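SusD superfamily protein (Bacteroides fragilis NCTC 9343, PDB 3NQP) probably binds glycans at the outer membrane, as many SusD-family proteins do. Local coordinates at residues Gln73-Thr78 with Leu492-Glu497. Sequence-based numbering, arbitrary orientation.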
ATOM      1  N   GLN A  73       6.379   4.749  16.507  1.00 12.56           N
ATOM      2  CA  GLN A  73       5.371   3.999  17.234  1.00 12.73           C
ATOM      3  C   GLN A  73       4.876   4.723  18.515  1.00 13.30           C
ATOM      4  O   GLN A  73       4.390   4.067  19.431  1.00 14.58           O
ATOM      5  CB  GLN A  73       5.857   2.574  17.600  1.00 14.94           C
ATOM      6  CG  GLN A  73       6.725   1.867  16.501  1.00 11.94           C
ATOM      7  CD  GLN A  73       5.955   1.478  15.265  1.00 15.79           C
ATOM      8  OE1 GLN A  73       4.740   1.347  15.326  1.00 14.00           O
ATOM      9  NE2 GLN A  73       6.662   1.268  14.132  1.00 10.33           N
ATOM     10  N   ASN A  74       4.988   6.059  18.546  1.00 13.20           N
ATOM     11  CA  ASN A  74       4.576   6.868  19.675  1.00 13.05           C
ATOM     12  C   ASN A  74       3.100   7.140  19.467  1.00 13.92           C
ATOM     13  O   ASN A  74       2.744   8.042  18.689  1.00 13.33           O
ATOM     14  CB  ASN A  74       5.258   8.246  19.720  1.00 15.55           C
ATOM     15  CG  ASN A  74       6.737   8.195  20.017  1.00 23.59           C
ATOM     16  OD1 ASN A  74       7.279   7.177  20.488  1.00 26.50           O
ATOM     17  ND2 ASN A  74       7.410   9.333  19.760  1.00 21.23           N
ATOM     18  N   PHE A  75       2.263   6.340  20.128  1.00 11.88           N
ATOM     19  CA  PHE A  75       0.828   6.413  19.957  1.00 13.42           C
ATOM     20  C   PHE A  75       0.135   6.459  21.301  1.00 14.18           C
ATOM     21  O   PHE A  75       0.413   5.628  22.160  1.00 14.92           O
ATOM     22  CB  PHE A  75       0.324   5.191  19.213  1.00 14.13           C
ATOM     23  CG  PHE A  75       0.444   5.301  17.704  1.00  9.89           C
ATOM     24  CD1 PHE A  75      -0.489   6.037  16.974  1.00 14.32           C
ATOM     25  CD2 PHE A  75       1.457   4.675  17.025  1.00 12.00           C
ATOM     26  CE1 PHE A  75      -0.409   6.133  15.614  1.00 14.71           C
ATOM     27  CE2 PHE A  75       1.558   4.798  15.636  1.00 12.83           C
ATOM     28  CZ  PHE A  75       0.625   5.513  14.942  1.00 10.55           C
ATOM     29  N   ASP A  76      -0.751   7.437  21.454  1.00 15.75           N
ATOM     30  CA  ASP A  76      -1.659   7.543  22.617  1.00 17.74           C
ATOM     31  C   ASP A  76      -2.749   8.559  22.259  1.00 16.94           C
ATOM     32  O   ASP A  76      -2.815   9.041  21.113  1.00 15.47           O
ATOM     33  CB  ASP A  76      -0.861   7.927  23.881  1.00 17.46           C
ATOM     34  CG  ASP A  76      -0.090   9.229  23.726  1.00 17.49           C
ATOM     35  OD1 ASP A  76      -0.625  10.182  23.115  1.00 17.28           O
ATOM     36  OD2 ASP A  76       1.058   9.316  24.220  1.00 19.76           O
ATOM     37  N   GLU A  77      -3.601   8.928  23.215  1.00 16.24           N
ATOM     38  CA  GLU A  77      -4.723   9.808  22.904  1.00 16.75           C
ATOM     39  C   GLU A  77      -4.358  11.253  22.485  1.00 19.02           C
ATOM     40  O   GLU A  77      -5.234  11.983  22.043  1.00 19.87           O
ATOM     41  CB  GLU A  77      -5.733   9.848  24.051  1.00 20.65           C
ATOM     42  CG  GLU A  77      -5.240  10.595  25.254  1.00 20.07           C
ATOM     43  CD  GLU A  77      -6.298  10.743  26.357  1.00 19.66           C
ATOM     44  OE1 GLU A  77      -7.453  10.252  26.240  1.00 23.63           O
ATOM     45  OE2 GLU A  77      -5.951  11.407  27.341  1.00 24.46           O
ATOM     46  N   THR A  78      -3.097  11.665  22.632  1.00 18.45           N
ATOM     47  CA  THR A  78      -2.652  12.959  22.095  1.00 21.26           C
ATOM     48  C   THR A  78      -1.631  12.802  20.972  1.00 19.13           C
ATOM     49  O   THR A  78      -1.128  13.798  20.473  1.00 19.60           O
ATOM     50  CB  THR A  78      -2.102  13.890  23.199  1.00 21.04           C
ATOM     51  OG1 THR A  78      -1.066  13.236  23.925  1.00 18.89           O
ATOM     52  CG2 THR A  78      -3.241  14.272  24.190  1.00 14.43           C
ATOM     53  N   LEU A 492      -0.913  -2.416  18.160  1.00 13.17           N
ATOM     54  CA  LEU A 492      -1.276  -2.999  16.870  1.00 13.57           C
ATOM     55  C   LEU A 492      -2.367  -2.149  16.192  1.00 14.17           C
ATOM     56  O   LEU A 492      -2.384  -2.043  14.955  1.00 14.66           O
ATOM     57  CB  LEU A 492      -1.757  -4.447  17.023  1.00 12.63           C
ATOM     58  CG  LEU A 492      -0.798  -5.528  17.544  1.00 13.61           C
ATOM     59  CD1 LEU A 492      -1.578  -6.847  17.753  1.00 12.53           C
ATOM     60  CD2 LEU A 492       0.405  -5.702  16.597  1.00 12.07           C
ATOM     61  N   LEU A 493      -3.282  -1.587  17.018  1.00 11.92           N
ATOM     62  CA  LEU A 493      -4.343  -0.695  16.597  1.00 13.84           C
ATOM     63  C   LEU A 493      -4.008   0.741  16.970  1.00 13.22           C
ATOM     64  O   LEU A 493      -3.154   0.988  17.798  1.00 14.46           O
ATOM     65  CB  LEU A 493      -5.718  -1.115  17.147  1.00 13.29           C
ATOM     66  CG  LEU A 493      -6.113  -2.577  16.878  1.00 13.61           C
ATOM     67  CD1 LEU A 493      -7.456  -2.936  17.553  1.00 10.38           C
ATOM     68  CD2 LEU A 493      -6.133  -2.910  15.383  1.00 11.49           C
ATOM     69  N   TRP A 494      -4.633   1.678  16.275  1.00 10.87           N
ATOM     70  CA  TRP A 494      -4.388   3.090  16.468  1.00  9.72           C
ATOM     71  C   TRP A 494      -5.417   3.742  17.407  1.00 10.13           C
ATOM     72  O   TRP A 494      -6.608   3.339  17.452  1.00 10.58           O
ATOM     73  CB  TRP A 494      -4.390   3.798  15.117  1.00 12.26           C
ATOM     74  CG  TRP A 494      -3.349   3.371  14.116  1.00 12.79           C
ATOM     75  CD1 TRP A 494      -2.945   2.104  13.835  1.00 12.03           C
ATOM     76  CD2 TRP A 494      -2.653   4.233  13.211  1.00  9.91           C
ATOM     77  NE1 TRP A 494      -2.008   2.124  12.804  1.00 10.99           N
ATOM     78  CE2 TRP A 494      -1.831   3.424  12.406  1.00 10.87           C
ATOM     79  CE3 TRP A 494      -2.661   5.626  12.990  1.00 13.19           C
ATOM     80  CZ2 TRP A 494      -1.014   3.956  11.395  1.00 10.06           C
ATOM     81  CZ3 TRP A 494      -1.834   6.152  12.008  1.00 17.27           C
ATOM     82  CH2 TRP A 494      -1.033   5.326  11.214  1.00 12.31           C
ATOM     83  N   PRO A 495      -4.958   4.694  18.227  1.00 12.19           N
ATOM     84  CA  PRO A 495      -5.915   5.328  19.129  1.00 13.03           C
ATOM     85  C   PRO A 495      -6.675   6.455  18.443  1.00 15.44           C
ATOM     86  O   PRO A 495      -6.324   6.863  17.342  1.00 16.61           O
ATOM     87  CB  PRO A 495      -5.015   5.905  20.204  1.00 17.33           C
ATOM     88  CG  PRO A 495      -3.751   6.320  19.430  1.00 10.46           C
ATOM     89  CD  PRO A 495      -3.638   5.355  18.285  1.00 12.33           C
ATOM     90  N   ILE A 496      -7.748   6.917  19.071  1.00 16.83           N
ATOM     91  CA  ILE A 496      -8.413   8.124  18.619  1.00 15.75           C
ATOM     92  C   ILE A 496      -8.157   9.284  19.615  1.00 14.38           C
ATOM     93  O   ILE A 496      -7.832   9.056  20.801  1.00 16.48           O
ATOM     94  CB  ILE A 496      -9.881   7.851  18.324  1.00 18.60           C
ATOM     95  CG1 ILE A 496     -10.620   7.433  19.576  1.00 18.66           C
ATOM     96  CG2 ILE A 496     -10.039   6.727  17.214  1.00 13.29           C
ATOM     97  CD1 ILE A 496     -12.129   7.407  19.355  1.00 18.44           C
ATOM     98  N   GLU A 497      -8.319  10.501  19.109  1.00 13.21           N
ATOM     99  CA  GLU A 497      -7.984  11.753  19.814  1.00 18.11           C
ATOM    100  C   GLU A 497      -8.878  11.975  21.034  1.00 18.46           C
ATOM    101  O   GLU A 497     -10.096  11.815  20.947  1.00 16.55           O
ATOM    102  CB  GLU A 497      -8.248  13.032  18.961  1.00 18.15           C
ATOM    103  CG  GLU A 497      -7.759  13.137  17.601  1.00 30.85           C
ATOM    104  CD  GLU A 497      -8.698  12.511  16.619  1.00 27.31           C
ATOM    105  OE1 GLU A 497      -8.642  11.280  16.556  1.00 19.59           O
ATOM    106  OE2 GLU A 497      -9.479  13.206  15.937  1.00 22.30           O
TER
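Phe75 turns its CE1–CZ edge onto one face of the Trp494 indole in an edge-to-face pair, a flat apolar ring suiting that broad surface. The six-membered rings have centroids 4.8 Å apart and planes inclined at 55°; CE1 of Phe75 comes to 3.5 Å from CE3 of Trp494. Phe75 CG stands anti to the carbonyl carbon (chi1 -83°), beside the backbone N. CD1 of Phe75 lies 3.5 Å from CD of Pro495. Proline suits this place because its compact ring, fixed to the backbone, spans two neighbours: beyond Phe75, its CG sits 3.3 Å from the carbonyl O of Asp76, a close van der Waals contact. Farther along, a CA-H...O contact follows, from CA of Glu497 to O of Glu77 (3.5 Å, 149° at the hydrogen).

Around the aromatic pair, Ile70 and Arg50 pack against both side chains, and Ile134 and Tyr135 of helix 110-135 against the indole. The carboxylate of Asp76 suits an Asx turn: OD1 accepts from Thr78 N (2.9 Å) and also bonds His79. Glu497, at the N-cap position of helix 498-503, has OE2 held by Lys84 N. Glu77 joins Lys498 by a salt bridge and a backbone hydrogen bond.

Two loops from distant parts of the sequence thus meet through aromatic and proline surfaces; between the two segments themselves van der Waals contact probably dominates, with polar links at Lys498.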